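Local coordinates for protein hydrogenase maturation factor (Thermoanaerobacter tengcongensis, PDB 3VTH) that probably transfers the carbamoyl group of carbamoyl phosphate, with consumption of ATP, to the C-terminal cysteine of HypE during [NiFe]-hydrogenase maturation, at residues G24-V29 with H180-A185; P540-E545 with K583-K588; T240-K245 with K250-M255; E441-Y446 with T468-S473; S369-S372 with A377-I380. All blocks are in the same frame, centred on the assembly; numbering follows the deposited sequence.

How the interactions relate
The five contacts follow one another along the single chain in the order 1, 3, 5, 4, 2, and none touches another. Interaction 1 joins the acylphosphatase range to a zinc finger; interactions 3 and 5 both reach the ten-stranded sheet of the range 210-384 and both border the bound ATP analogue, their nearest atoms about 6 Å apart. Interaction 4 lies in the first Kae1-like range and interaction 2 in the second. The centres of interactions 1 and 2 are about 63 Å apart, on opposite sides of the chain's centre. The contacts thus sample the acylphosphatase, second-finger, YrdC-like and two Kae1-like parts of an enzyme thought to work in several steps.

Interaction 1: G24-V29 with H180-A185; sequences GFRPFV and HAQPVA. With PO4 (phosphate ion), chain E.
The guanidinium of R26 meets Q182 obliquely, NH2 lying 3.4 Å from Q182 CG, while its edge is turned to the phosphate, whose P lies in the guanidinium plane. NE donates to PO4 O4 at 2.8 Å (163° at the hydrogen) and NH2 to PO4 O3 at 2.8 Å, a two-nitrogen grip on two oxygens. A bend at chi3 (-71°) turns the head back over the helix start, where R26 N also donates to O4 at 3.1 Å. The amide plane of Q182 is inclined 35° to the guanidinium, and the two chains cross at about a right angle. That amide is held by Y171 and R153, and R26 NH1 forms a salt bridge with D152, so the arginine is flanked by Q182 of the second finger and by D152 of the link between the two fingers. Beside it, P27 CD packs against H180 CB at 4.1 Å. The backbone nitrogens of G24 and F25 give one bond each to PO4 O1 and O2, and those of G22 and V23 complete the cradle. Backbone N-H groups and one arginine gathered round an anion at the N-terminus of helix 25-35 form the phosphate-binding loop characteristic of acylphosphatases, with R26 and N44 the predicted active-site pair.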
# COMPACT_ATOMS: atom_id res chain seq x y z
N GLY A 24 -23.50 5.00 5.65
CA GLY A 24 -24.86 5.56 5.61
C GLY A 24 -25.86 4.67 4.90
O GLY A 24 -26.85 5.15 4.33
N PHE A 25 -25.63 3.36 4.95
CA PHE A 25 -26.57 2.42 4.36
C PHE A 25 -27.92 2.35 5.10
O PHE A 25 -28.97 2.22 4.48
CB PHE A 25 -25.96 1.03 4.22
CG PHE A 25 -26.10 0.42 2.85
CD1 PHE A 25 -25.01 -0.18 2.23
CD2 PHE A 25 -27.33 0.45 2.18
CE1 PHE A 25 -25.13 -0.77 0.96
CE2 PHE A 25 -27.47 -0.14 0.90
CZ PHE A 25 -26.37 -0.75 0.30
N ARG A 26 -27.89 2.43 6.43
CA ARG A 26 -29.13 2.42 7.20
C ARG A 26 -30.03 3.63 6.88
O ARG A 26 -31.18 3.43 6.52
CB ARG A 26 -28.87 2.24 8.71
CG ARG A 26 -28.44 0.79 9.04
CD ARG A 26 -27.93 0.66 10.46
NE ARG A 26 -26.62 1.32 10.63
CZ ARG A 26 -25.96 1.40 11.78
NH1 ARG A 26 -26.47 0.86 12.90
NH2 ARG A 26 -24.77 2.01 11.82
N PRO A 27 -29.49 4.87 6.96
CA PRO A 27 -30.36 6.00 6.57
C PRO A 27 -30.80 5.98 5.10
O PRO A 27 -31.94 6.34 4.81
CB PRO A 27 -29.49 7.25 6.85
CG PRO A 27 -28.10 6.75 7.04
CD PRO A 27 -28.23 5.35 7.58
N PHE A 28 -29.92 5.56 4.19
CA PHE A 28 -30.26 5.37 2.78
C PHE A 28 -31.48 4.42 2.63
O PHE A 28 -32.45 4.76 1.96
CB PHE A 28 -29.03 4.84 2.02
CG PHE A 28 -29.30 4.49 0.57
CD1 PHE A 28 -29.21 3.19 0.13
CD2 PHE A 28 -29.65 5.48 -0.34
CE1 PHE A 28 -29.46 2.85 -1.21
CE2 PHE A 28 -29.91 5.16 -1.69
CZ PHE A 28 -29.80 3.84 -2.12
N VAL A 29 -31.43 3.26 3.27
CA VAL A 29 -32.51 2.28 3.16
C VAL A 29 -33.80 2.84 3.75
O VAL A 29 -34.87 2.69 3.16
CB VAL A 29 -32.11 0.92 3.82
CG1 VAL A 29 -33.32 0.03 4.13
CG2 VAL A 29 -31.10 0.20 2.90
N HIS A 180 -29.13 9.59 11.15
CA HIS A 180 -28.43 8.36 11.55
C HIS A 180 -26.96 8.27 11.11
O HIS A 180 -26.47 7.19 10.75
CB HIS A 180 -29.22 7.12 11.11
CG HIS A 180 -30.34 6.78 12.05
ND1 HIS A 180 -30.33 5.63 12.81
CD2 HIS A 180 -31.46 7.45 12.39
CE1 HIS A 180 -31.43 5.59 13.55
NE2 HIS A 180 -32.13 6.69 13.31
N ALA A 181 -26.27 9.41 11.15
CA ALA A 181 -24.84 9.44 10.89
C ALA A 181 -24.11 9.07 12.17
O ALA A 181 -24.06 9.86 13.11
CB ALA A 181 -24.39 10.82 10.38
N GLN A 182 -23.54 7.87 12.20
CA GLN A 182 -22.89 7.36 13.42
C GLN A 182 -21.82 8.28 14.02
O GLN A 182 -21.74 8.39 15.23
CB GLN A 182 -22.35 5.93 13.24
CG GLN A 182 -23.46 4.87 13.05
CD GLN A 182 -24.48 4.90 14.17
OE1 GLN A 182 -24.15 4.78 15.36
NE2 GLN A 182 -25.74 5.08 13.80
N PRO A 183 -21.00 8.95 13.18
CA PRO A 183 -19.98 9.82 13.77
C PRO A 183 -20.38 11.30 14.02
O PRO A 183 -19.52 12.10 14.35
CB PRO A 183 -18.86 9.77 12.75
CG PRO A 183 -19.54 9.56 11.44
CD PRO A 183 -20.83 8.81 11.72
N VAL A 184 -21.66 11.64 13.87
CA VAL A 184 -22.08 13.05 13.98
C VAL A 184 -21.62 13.75 15.28
O VAL A 184 -21.82 13.23 16.40
CB VAL A 184 -23.63 13.22 13.79
CG1 VAL A 184 -24.40 12.51 14.89
CG2 VAL A 184 -24.02 14.70 13.72
N ALA A 185 -21.00 14.91 15.13
CA ALA A 185 -20.52 15.70 16.26
C ALA A 185 -20.32 17.13 15.80
O ALA A 185 -20.44 17.41 14.60
CB ALA A 185 -19.20 15.12 16.80
P PO4 E . -24.20 2.75 8.27
O1 PO4 E . -23.51 4.09 8.30
O2 PO4 E . -24.04 2.11 6.91
O3 PO4 E . -23.55 1.86 9.28
O4 PO4 E . -25.67 2.93 8.57

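Interaction 2: P540-E545 with K583-K588; sequences PLPGNE and KQIDRK
I585 lies against two prolines of the strand end, and its branches divide the work between them. From CB, which is not itself among the closest atoms, the side chain forks. CG2, anti to the backbone N, goes to P540: it stands 3.6 Å from P540 CG and 3.7 Å from P540 CB, meeting the outer corner of that ring. CG1 leaves beside the backbone N (chi1 -67°) and takes the other ring, lying 3.7 Å from P542 CB and 3.8 Å from P542 CG. At the tip, CD1 continues along the same ring, 3.9 Å from P542 CG and 4.1 Å from P542 CD; the extended chi2 of 173° carries it there. The isoleucine crosses P540 at about a right angle and P542 at a slant, so one side chain spans both rings. No hydrogen bond joins the two segments, and the 193 Å² buried between them rests chiefly on these three residues, all buried. The prolines can face the helix together because they are two residues apart on an extended strand, with L541 between them pointing away. Just beyond, the helix closes in a Schellman motif at K588, where K588 N bonds to I585 O. Strand 530-542 pairs antiparallel with strand 591-594, which follows helix 575-587; F560 touches both P540 and I585, and T591 and Y593 of the neighbouring strand also adjoin P540.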
# COMPACT_ATOMS: atom_id res chain seq x y z
N PRO A 540 29.24 -14.09 -6.67
CA PRO A 540 29.50 -14.06 -5.24
C PRO A 540 29.21 -12.67 -4.67
O PRO A 540 29.48 -11.66 -5.33
CB PRO A 540 31.00 -14.40 -5.14
CG PRO A 540 31.59 -13.86 -6.44
CD PRO A 540 30.49 -14.10 -7.48
N LEU A 541 28.66 -12.62 -3.47
CA LEU A 541 28.38 -11.36 -2.82
C LEU A 541 29.08 -11.41 -1.47
O LEU A 541 28.61 -12.07 -0.56
CB LEU A 541 26.87 -11.19 -2.64
CG LEU A 541 26.33 -9.78 -2.43
CD1 LEU A 541 26.20 -9.11 -3.78
CD2 LEU A 541 24.97 -9.82 -1.73
N PRO A 542 30.24 -10.74 -1.36
CA PRO A 542 31.05 -10.80 -0.13
C PRO A 542 30.51 -9.86 0.94
O PRO A 542 30.25 -8.68 0.68
CB PRO A 542 32.43 -10.32 -0.61
CG PRO A 542 32.11 -9.38 -1.74
CD PRO A 542 30.90 -9.96 -2.42
N GLY A 543 30.31 -10.40 2.14
CA GLY A 543 29.85 -9.62 3.28
C GLY A 543 28.37 -9.74 3.54
O GLY A 543 27.92 -9.52 4.67
N ASN A 544 27.60 -10.06 2.49
CA ASN A 544 26.16 -10.38 2.58
C ASN A 544 25.21 -9.21 2.85
O ASN A 544 24.45 -8.81 1.96
CB ASN A 544 25.91 -11.51 3.60
CG ASN A 544 26.55 -12.82 3.18
OD1 ASN A 544 26.77 -13.06 1.99
ND2 ASN A 544 26.85 -13.67 4.16
N GLU A 545 25.23 -8.70 4.08
CA GLU A 545 24.44 -7.54 4.47
C GLU A 545 25.22 -6.25 4.24
O GLU A 545 24.64 -5.20 3.94
CB GLU A 545 24.00 -7.65 5.93
CG GLU A 545 22.63 -8.32 6.15
CD GLU A 545 22.46 -9.64 5.39
OE1 GLU A 545 21.52 -9.75 4.58
OE2 GLU A 545 23.27 -10.58 5.61
N LYS A 583 39.97 -11.78 -1.49
CA LYS A 583 40.36 -12.98 -0.75
C LYS A 583 39.17 -13.67 -0.10
O LYS A 583 39.09 -14.90 -0.13
CB LYS A 583 41.45 -12.67 0.28
CG LYS A 583 42.83 -12.56 -0.33
CD LYS A 583 43.86 -12.10 0.70
CE LYS A 583 45.25 -12.56 0.33
NZ LYS A 583 45.94 -11.66 -0.63
N GLN A 584 38.25 -12.89 0.47
CA GLN A 584 37.03 -13.42 1.07
C GLN A 584 36.17 -14.17 0.04
O GLN A 584 35.70 -15.27 0.32
CB GLN A 584 36.21 -12.31 1.74
CG GLN A 584 36.86 -11.76 3.01
CD GLN A 584 36.05 -10.67 3.68
OE1 GLN A 584 35.04 -10.20 3.15
NE2 GLN A 584 36.49 -10.27 4.87
N ILE A 585 35.97 -13.57 -1.13
CA ILE A 585 35.28 -14.26 -2.22
C ILE A 585 35.96 -15.59 -2.55
O ILE A 585 35.30 -16.64 -2.57
CB ILE A 585 35.20 -13.39 -3.48
CG1 ILE A 585 34.30 -12.17 -3.23
CG2 ILE A 585 34.71 -14.24 -4.69
CD1 ILE A 585 34.32 -11.16 -4.38
N ASP A 586 37.27 -15.54 -2.79
CA ASP A 586 38.05 -16.71 -3.16
C ASP A 586 38.01 -17.81 -2.09
O ASP A 586 38.03 -18.99 -2.42
CB ASP A 586 39.52 -16.30 -3.41
CG ASP A 586 40.34 -17.41 -4.06
OD1 ASP A 586 40.04 -17.78 -5.22
OD2 ASP A 586 41.30 -17.88 -3.42
N ARG A 587 37.98 -17.41 -0.82
CA ARG A 587 38.09 -18.35 0.30
C ARG A 587 36.72 -18.74 0.87
O ARG A 587 36.64 -19.54 1.80
CB ARG A 587 38.96 -17.76 1.42
CG ARG A 587 40.41 -17.51 1.02
CD ARG A 587 41.20 -16.85 2.14
NE ARG A 587 42.49 -16.36 1.67
CZ ARG A 587 43.48 -15.95 2.47
NH1 ARG A 587 43.33 -15.94 3.79
NH2 ARG A 587 44.62 -15.53 1.94
N LYS A 588 35.66 -18.17 0.29
CA LYS A 588 34.25 -18.36 0.70
C LYS A 588 33.97 -17.95 2.15
O LYS A 588 33.28 -18.66 2.91
CB LYS A 588 33.73 -19.78 0.39
CG LYS A 588 33.96 -20.23 -1.06
CD LYS A 588 33.74 -21.74 -1.21
CE LYS A 588 33.66 -22.15 -2.68
NZ LYS A 588 32.41 -21.58 -3.30

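Interaction 3: T240-K245 with K250-M255; sequences TLRRRK and KPFAVM. With APC (diphosphomethylphosphonic acid adenosyl ester), chain F.
R242 clasps the carbonyl of K250 end-on, NH1 at 2.9 Å and NH2 at 2.8 Å from K250 O, within the YrdC-like nucleotide-binding module. The acceptor lies in the guanidinium plane, and both nitrogens approach it from one face of the carbonyl plane, tilted by about 30°. R242 NE and NH1 also donate to the carbonyls of G296 and R247, respectively, which fixes the rotation of the head. Two lysines work on the bound ATP analogue: K250 NZ donates to APC O2B at 2.8 Å, with a weak bond to O3B, and K245 NZ reaches APC O1G at 3.1 Å. Both chains are extended beyond CG, as the span to the phosphates requires. Further out, the guanidinium lies flat on F252, with planes 21° apart and R242 CZ 4.1 Å from the ring centroid, a stacked cation-pi pair. Replacing R242 by a leucine would probably leave K250 O without these two donors, strip the F252 ring of its flat cationic cover and leave the loop at K250 less firmly held. P251 carries the contact to the base, its CG lying 3.3 Å from APC C5. L241 packs obliquely on F252, its CD2 branch 3.9 Å from F252 CZ. Strand 325-329 adds V326 and T328 beside L241 and F252. The closest carbon contact of the pair R242 and F252 is CG to CE2, at 3.5 Å.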
# COMPACT_ATOMS: atom_id res chain seq x y z
N THR A 240 17.03 20.15 8.87
CA THR A 240 16.86 19.92 10.31
C THR A 240 15.97 18.71 10.60
O THR A 240 16.27 17.91 11.50
CB THR A 240 16.30 21.18 10.99
OG1 THR A 240 17.20 22.27 10.74
CG2 THR A 240 16.15 20.98 12.51
N LEU A 241 14.90 18.56 9.83
CA LEU A 241 14.02 17.40 9.97
C LEU A 241 14.76 16.09 9.70
O LEU A 241 14.63 15.14 10.48
CB LEU A 241 12.77 17.54 9.07
CG LEU A 241 11.80 16.35 9.04
CD1 LEU A 241 11.29 16.07 10.47
CD2 LEU A 241 10.65 16.59 8.09
N ARG A 242 15.55 16.06 8.63
CA ARG A 242 16.38 14.89 8.32
C ARG A 242 17.39 14.55 9.42
O ARG A 242 17.58 13.39 9.74
CB ARG A 242 17.10 15.06 6.98
CG ARG A 242 16.20 14.92 5.77
CD ARG A 242 17.01 14.71 4.47
NE ARG A 242 16.10 14.54 3.34
CZ ARG A 242 15.47 13.41 3.04
NH1 ARG A 242 15.69 12.31 3.76
NH2 ARG A 242 14.64 13.36 2.00
N ARG A 243 18.04 15.57 9.99
CA ARG A 243 19.00 15.35 11.08
C ARG A 243 18.33 14.78 12.34
O ARG A 243 18.84 13.84 12.95
CB ARG A 243 19.74 16.65 11.44
CG ARG A 243 20.92 16.45 12.43
CD ARG A 243 21.55 17.77 12.91
NE ARG A 243 21.42 18.83 11.91
CZ ARG A 243 20.58 19.86 12.00
NH1 ARG A 243 19.80 20.02 13.07
NH2 ARG A 243 20.52 20.74 11.01
N ARG A 244 17.20 15.36 12.72
CA ARG A 244 16.54 14.98 13.96
C ARG A 244 15.85 13.62 13.85
O ARG A 244 15.98 12.80 14.75
CB ARG A 244 15.55 16.05 14.38
CG ARG A 244 16.21 17.35 14.81
CD ARG A 244 15.17 18.29 15.36
NE ARG A 244 15.73 19.60 15.70
CZ ARG A 244 14.99 20.64 16.06
NH1 ARG A 244 13.67 20.52 16.12
NH2 ARG A 244 15.57 21.80 16.35
N LYS A 245 15.16 13.36 12.74
CA LYS A 245 14.57 12.05 12.50
C LYS A 245 15.64 10.98 12.20
O LYS A 245 15.41 9.78 12.42
CB LYS A 245 13.49 12.10 11.40
CG LYS A 245 12.60 10.84 11.36
CD LYS A 245 11.43 10.92 10.37
CE LYS A 245 10.79 9.54 10.20
NZ LYS A 245 9.58 9.57 9.32
N LYS A 250 16.02 8.66 2.15
CA LYS A 250 14.69 8.38 1.62
C LYS A 250 13.97 9.70 1.31
O LYS A 250 13.98 10.62 2.14
CB LYS A 250 13.85 7.58 2.61
CG LYS A 250 14.17 6.08 2.71
CD LYS A 250 13.03 5.40 3.52
CE LYS A 250 13.26 3.90 3.72
NZ LYS A 250 12.26 3.33 4.68
N PRO A 251 13.34 9.79 0.12
CA PRO A 251 12.62 11.02 -0.26
C PRO A 251 11.42 11.29 0.65
O PRO A 251 10.78 10.35 1.14
CB PRO A 251 12.10 10.70 -1.67
CG PRO A 251 12.02 9.16 -1.71
CD PRO A 251 13.18 8.71 -0.87
N PHE A 252 11.13 12.57 0.86
CA PHE A 252 9.95 13.00 1.59
C PHE A 252 8.78 13.23 0.64
O PHE A 252 8.93 13.89 -0.40
CB PHE A 252 10.19 14.33 2.30
CG PHE A 252 11.05 14.23 3.53
CD1 PHE A 252 10.83 13.24 4.49
CD2 PHE A 252 12.03 15.18 3.77
CE1 PHE A 252 11.62 13.19 5.65
CE2 PHE A 252 12.81 15.14 4.92
CZ PHE A 252 12.62 14.14 5.85
N ALA A 253 7.61 12.72 1.05
CA ALA A 253 6.35 13.07 0.44
C ALA A 253 5.93 14.47 0.89
O ALA A 253 6.27 14.89 1.99
CB ALA A 253 5.29 12.06 0.84
N VAL A 254 5.18 15.17 0.05
CA VAL A 254 4.78 16.54 0.32
C VAL A 254 3.26 16.66 0.12
O VAL A 254 2.69 16.01 -0.76
CB VAL A 254 5.57 17.52 -0.61
CG1 VAL A 254 5.02 18.94 -0.55
CG2 VAL A 254 7.04 17.56 -0.20
N MET A 255 2.61 17.45 0.98
CA MET A 255 1.22 17.79 0.81
C MET A 255 1.09 19.14 0.12
O MET A 255 1.71 20.11 0.54
CB MET A 255 0.49 17.84 2.15
CG MET A 255 -1.00 18.14 2.00
SD MET A 255 -1.91 18.11 3.57
CE MET A 255 -2.00 16.35 3.88
PG APC F . 10.74 5.83 8.48
O1G APC F . 9.47 6.54 8.90
O2G APC F . 11.86 6.79 8.17
O3G APC F . 11.16 4.72 9.39
PB APC F . 9.41 5.43 5.95
O1B APC F . 8.07 5.09 6.52
O2B APC F . 9.81 4.64 4.72
O3B APC F . 10.50 5.06 7.08
PA APC F . 8.03 8.21 5.43
O1A APC F . 8.46 9.60 5.03
O2A APC F . 7.12 8.13 6.60
C3A APC F . 9.56 7.22 5.65
O5' APC F . 7.22 7.49 4.23
C5' APC F . 7.09 8.04 2.92
C4' APC F . 7.29 6.92 1.91
O4' APC F . 7.02 7.48 0.61
C3' APC F . 8.75 6.45 1.91
O3' APC F . 8.84 5.02 1.79
C2' APC F . 9.33 7.08 0.66
O2' APC F . 10.47 6.36 0.16
C1' APC F . 8.11 7.16 -0.26
N9 APC F . 8.38 8.24 -1.20
C8 APC F . 8.33 9.58 -0.97
N7 APC F . 8.70 10.25 -2.09
C5 APC F . 8.99 9.33 -3.04
C6 APC F . 9.46 9.34 -4.44
N6 APC F . 9.68 10.50 -5.09
N1 APC F . 9.64 8.15 -5.06
C2 APC F . 9.41 6.98 -4.44
N3 APC F . 9.00 6.87 -3.17
C4 APC F . 8.78 8.00 -2.44

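Interaction 4: E441-Y446 with T468-S473; sequences EQIERY and TQYAKS
I443 and Y470 approach from opposite directions, so that the end of each side chain meets the other. The isoleucine CD1 lies 3.4 Å from Y470 CE2, obliquely to the ring, while its CG2 branch stands 3.4 Å from Y470 OH. The tyrosine extends across the gap because CG is anti to its backbone N (chi1 174°); the backbones stay well apart, with 10.9 Å between the CA atoms of I443 and Y470. This is helix-to-helix packing inside the HypF Kae1-like region, helix 433-449 against helix 466-473, with F436 and I440 of the former also touching the tyrosine. E444 crosses Y470 at a slant, its carboxylate plane turned 74° from the ring, and a water joins them: it donates to E444 OE1 at 2.6 Å and accepts from Y470 OH at 2.7 Å. A phenylalanine in place of Y470 would probably leave that water without its hydroxyl donor and break the bridge to E444. E444 OE1 also forms a salt bridge with K447.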
# COMPACT_ATOMS: atom_id res chain seq x y z
N GLU A 441 0.77 -7.39 17.45
CA GLU A 441 -0.47 -6.78 17.93
C GLU A 441 -1.49 -6.57 16.80
O GLU A 441 -2.70 -6.68 17.02
CB GLU A 441 -0.19 -5.45 18.65
CG GLU A 441 -0.27 -4.17 17.74
CD GLU A 441 -0.63 -2.89 18.50
OE1 GLU A 441 -0.94 -2.96 19.72
OE2 GLU A 441 -0.60 -1.79 17.88
N GLN A 442 -1.01 -6.24 15.61
CA GLN A 442 -1.90 -6.07 14.47
C GLN A 442 -2.49 -7.41 14.04
O GLN A 442 -3.67 -7.48 13.70
CB GLN A 442 -1.19 -5.36 13.31
CG GLN A 442 -0.97 -3.87 13.59
CD GLN A 442 -2.24 -3.16 14.06
OE1 GLN A 442 -3.17 -2.93 13.28
NE2 GLN A 442 -2.28 -2.81 15.34
N ILE A 443 -1.69 -8.47 14.09
CA ILE A 443 -2.22 -9.80 13.81
C ILE A 443 -3.38 -10.12 14.78
O ILE A 443 -4.44 -10.55 14.35
CB ILE A 443 -1.13 -10.89 13.82
CG1 ILE A 443 -0.23 -10.76 12.58
CG2 ILE A 443 -1.74 -12.31 13.85
CD1 ILE A 443 0.96 -11.70 12.61
N GLU A 444 -3.18 -9.85 16.07
CA GLU A 444 -4.23 -10.13 17.07
C GLU A 444 -5.47 -9.29 16.80
O GLU A 444 -6.60 -9.78 16.89
CB GLU A 444 -3.73 -9.92 18.50
CG GLU A 444 -2.63 -10.91 18.92
CD GLU A 444 -3.05 -12.37 18.80
OE1 GLU A 444 -2.40 -13.12 18.04
OE2 GLU A 444 -4.03 -12.77 19.46
N ARG A 445 -5.27 -8.04 16.43
CA ARG A 445 -6.39 -7.14 16.18
C ARG A 445 -7.21 -7.43 14.91
O ARG A 445 -8.44 -7.26 14.90
CB ARG A 445 -5.92 -5.70 16.22
CG ARG A 445 -5.98 -5.20 17.66
CD ARG A 445 -4.84 -4.33 17.98
NE ARG A 445 -4.82 -3.14 17.13
CZ ARG A 445 -4.51 -1.93 17.57
NH1 ARG A 445 -4.51 -0.92 16.74
NH2 ARG A 445 -4.21 -1.74 18.86
N TYR A 446 -6.53 -7.87 13.86
CA TYR A 446 -7.21 -8.29 12.63
C TYR A 446 -7.99 -9.59 12.88
O TYR A 446 -9.11 -9.74 12.39
CB TYR A 446 -6.20 -8.46 11.48
CG TYR A 446 -5.95 -7.20 10.66
CD1 TYR A 446 -6.31 -7.15 9.31
CD2 TYR A 446 -5.35 -6.07 11.23
CE1 TYR A 446 -6.08 -6.01 8.54
CE2 TYR A 446 -5.10 -4.91 10.47
CZ TYR A 446 -5.46 -4.90 9.12
OH TYR A 446 -5.23 -3.77 8.36
N THR A 468 8.84 -15.65 9.64
CA THR A 468 9.00 -17.11 9.62
C THR A 468 9.09 -17.67 11.05
O THR A 468 8.40 -18.64 11.39
CB THR A 468 10.25 -17.52 8.81
OG1 THR A 468 10.09 -17.09 7.46
CG2 THR A 468 10.46 -19.06 8.85
N GLN A 469 9.92 -17.05 11.88
CA GLN A 469 10.05 -17.42 13.30
C GLN A 469 8.71 -17.34 14.01
O GLN A 469 8.38 -18.19 14.83
CB GLN A 469 11.13 -16.56 13.99
CG GLN A 469 12.53 -16.81 13.38
CD GLN A 469 13.51 -15.64 13.49
OE1 GLN A 469 13.35 -14.73 14.30
NE2 GLN A 469 14.56 -15.67 12.67
N TYR A 470 7.92 -16.32 13.68
CA TYR A 470 6.58 -16.21 14.22
C TYR A 470 5.70 -17.39 13.76
O TYR A 470 5.06 -18.02 14.58
CB TYR A 470 5.93 -14.86 13.88
CG TYR A 470 4.46 -14.77 14.30
CD1 TYR A 470 4.10 -14.65 15.64
CD2 TYR A 470 3.45 -14.83 13.35
CE1 TYR A 470 2.74 -14.56 16.02
CE2 TYR A 470 2.11 -14.74 13.71
CZ TYR A 470 1.76 -14.60 15.03
OH TYR A 470 0.43 -14.54 15.33
N ALA A 471 5.71 -17.67 12.45
CA ALA A 471 4.93 -18.79 11.90
C ALA A 471 5.26 -20.12 12.59
O ALA A 471 4.36 -20.86 12.98
CB ALA A 471 5.14 -18.91 10.40
N LYS A 472 6.55 -20.40 12.74
CA LYS A 472 7.02 -21.63 13.37
C LYS A 472 6.67 -21.68 14.84
O LYS A 472 6.51 -22.76 15.39
CB LYS A 472 8.53 -21.79 13.21
CG LYS A 472 9.05 -21.73 11.79
CD LYS A 472 8.53 -22.88 10.93
CE LYS A 472 9.67 -23.56 10.17
NZ LYS A 472 10.59 -22.61 9.50
N SER A 473 6.53 -20.51 15.48
CA SER A 473 6.13 -20.45 16.88
C SER A 473 4.68 -20.88 17.13
O SER A 473 4.30 -21.13 18.27
CB SER A 473 6.33 -19.03 17.44
OG SER A 473 5.14 -18.25 17.30
O HOH W 1 -0.05 -12.53 16.99

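Interaction 5: S369-S372 with A377-I380; sequences SVTS and AERI
T371 and S372 each send a hydroxyl across to the returning chain. T371 OG1 donates to E378 OE2 at 2.6 Å, on the lone pair directed away from the other carboxylate oxygen; the glutamate reaches it because its chain is extended beyond CG, and the two side chains cross at about a right angle. S372 OG donates to R379 O at 2.7 Å, in the carbonyl plane and on a lone pair, with chi1 at 67° setting the hydroxyl between the backbone N and the carbonyl carbon. Among backbone bonds, R379 N donates to S372 O at 2.8 Å and is nearly straight at 167°, although it arrives above the carbonyl plane. The same oxygen accepts a CA-H contact from E378 CA at 3.3 Å. S372 is therefore tied by both its carbonyl and its hydroxyl to one residue, R379. Carbon-to-oxygen packing completes the contact: I380 CG1 rests 3.4 Å from V370 O, and R379 CB lies beside S372 OG. The guanidinium of R379 leads away to the carbonyls of N374, A375 and N727, the last belonging to the C-terminal Kae1-like region, to which E378 O also bonds through S728. With end-to-end directions 163° apart, the segments form a short antiparallel beta hairpin at the edge of the ten-stranded sheet of the YrdC-like module, where V370 lines the nucleotide pocket.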
# COMPACT_ATOMS: atom_id res chain seq x y z
N SER A 369 -0.87 5.82 2.28
CA SER A 369 -0.61 4.97 1.12
C SER A 369 0.28 5.71 0.13
O SER A 369 0.32 6.94 0.13
CB SER A 369 -1.92 4.60 0.42
OG SER A 369 -2.67 3.71 1.23
N VAL A 370 1.02 4.96 -0.67
CA VAL A 370 1.84 5.50 -1.74
C VAL A 370 1.47 4.75 -3.01
O VAL A 370 1.51 3.53 -3.05
CB VAL A 370 3.37 5.34 -1.46
CG1 VAL A 370 4.20 5.94 -2.60
CG2 VAL A 370 3.74 6.00 -0.11
N THR A 371 1.08 5.49 -4.04
CA THR A 371 0.60 4.86 -5.27
C THR A 371 1.08 5.59 -6.51
O THR A 371 1.83 6.57 -6.41
CB THR A 371 -0.93 4.70 -5.25
OG1 THR A 371 -1.30 3.71 -6.22
CG2 THR A 371 -1.61 6.05 -5.57
N SER A 372 0.69 5.10 -7.68
CA SER A 372 1.16 5.66 -8.94
C SER A 372 0.26 5.13 -10.04
O SER A 372 -0.53 4.21 -9.81
CB SER A 372 2.60 5.19 -9.22
OG SER A 372 2.65 3.77 -9.47
N ALA A 377 -2.63 1.19 -15.64
CA ALA A 377 -3.30 0.86 -14.38
C ALA A 377 -2.61 1.51 -13.21
O ALA A 377 -1.45 1.94 -13.31
CB ALA A 377 -3.37 -0.68 -14.17
N GLU A 378 -3.34 1.60 -12.10
CA GLU A 378 -2.75 2.01 -10.83
C GLU A 378 -1.72 0.94 -10.40
O GLU A 378 -1.96 -0.27 -10.56
CB GLU A 378 -3.83 2.15 -9.75
CG GLU A 378 -3.24 2.35 -8.35
CD GLU A 378 -4.27 2.79 -7.31
OE1 GLU A 378 -5.47 2.46 -7.45
OE2 GLU A 378 -3.86 3.43 -6.33
N ARG A 379 -0.57 1.40 -9.92
CA ARG A 379 0.47 0.51 -9.41
C ARG A 379 0.77 0.97 -8.01
O ARG A 379 1.51 1.94 -7.79
CB ARG A 379 1.73 0.54 -10.29
CG ARG A 379 1.46 0.41 -11.78
CD ARG A 379 0.94 -0.96 -12.14
NE ARG A 379 0.52 -1.06 -13.54
CZ ARG A 379 0.00 -2.16 -14.09
NH1 ARG A 379 -0.20 -3.26 -13.37
NH2 ARG A 379 -0.34 -2.17 -15.37
N ILE A 380 0.16 0.31 -7.04
CA ILE A 380 0.35 0.75 -5.66
C ILE A 380 1.73 0.29 -5.12
O ILE A 380 2.23 -0.77 -5.49
CB ILE A 380 -0.81 0.26 -4.77
CG1 ILE A 380 -0.85 1.05 -3.45
CG2 ILE A 380 -0.67 -1.26 -4.53
CD1 ILE A 380 -2.27 1.06 -2.79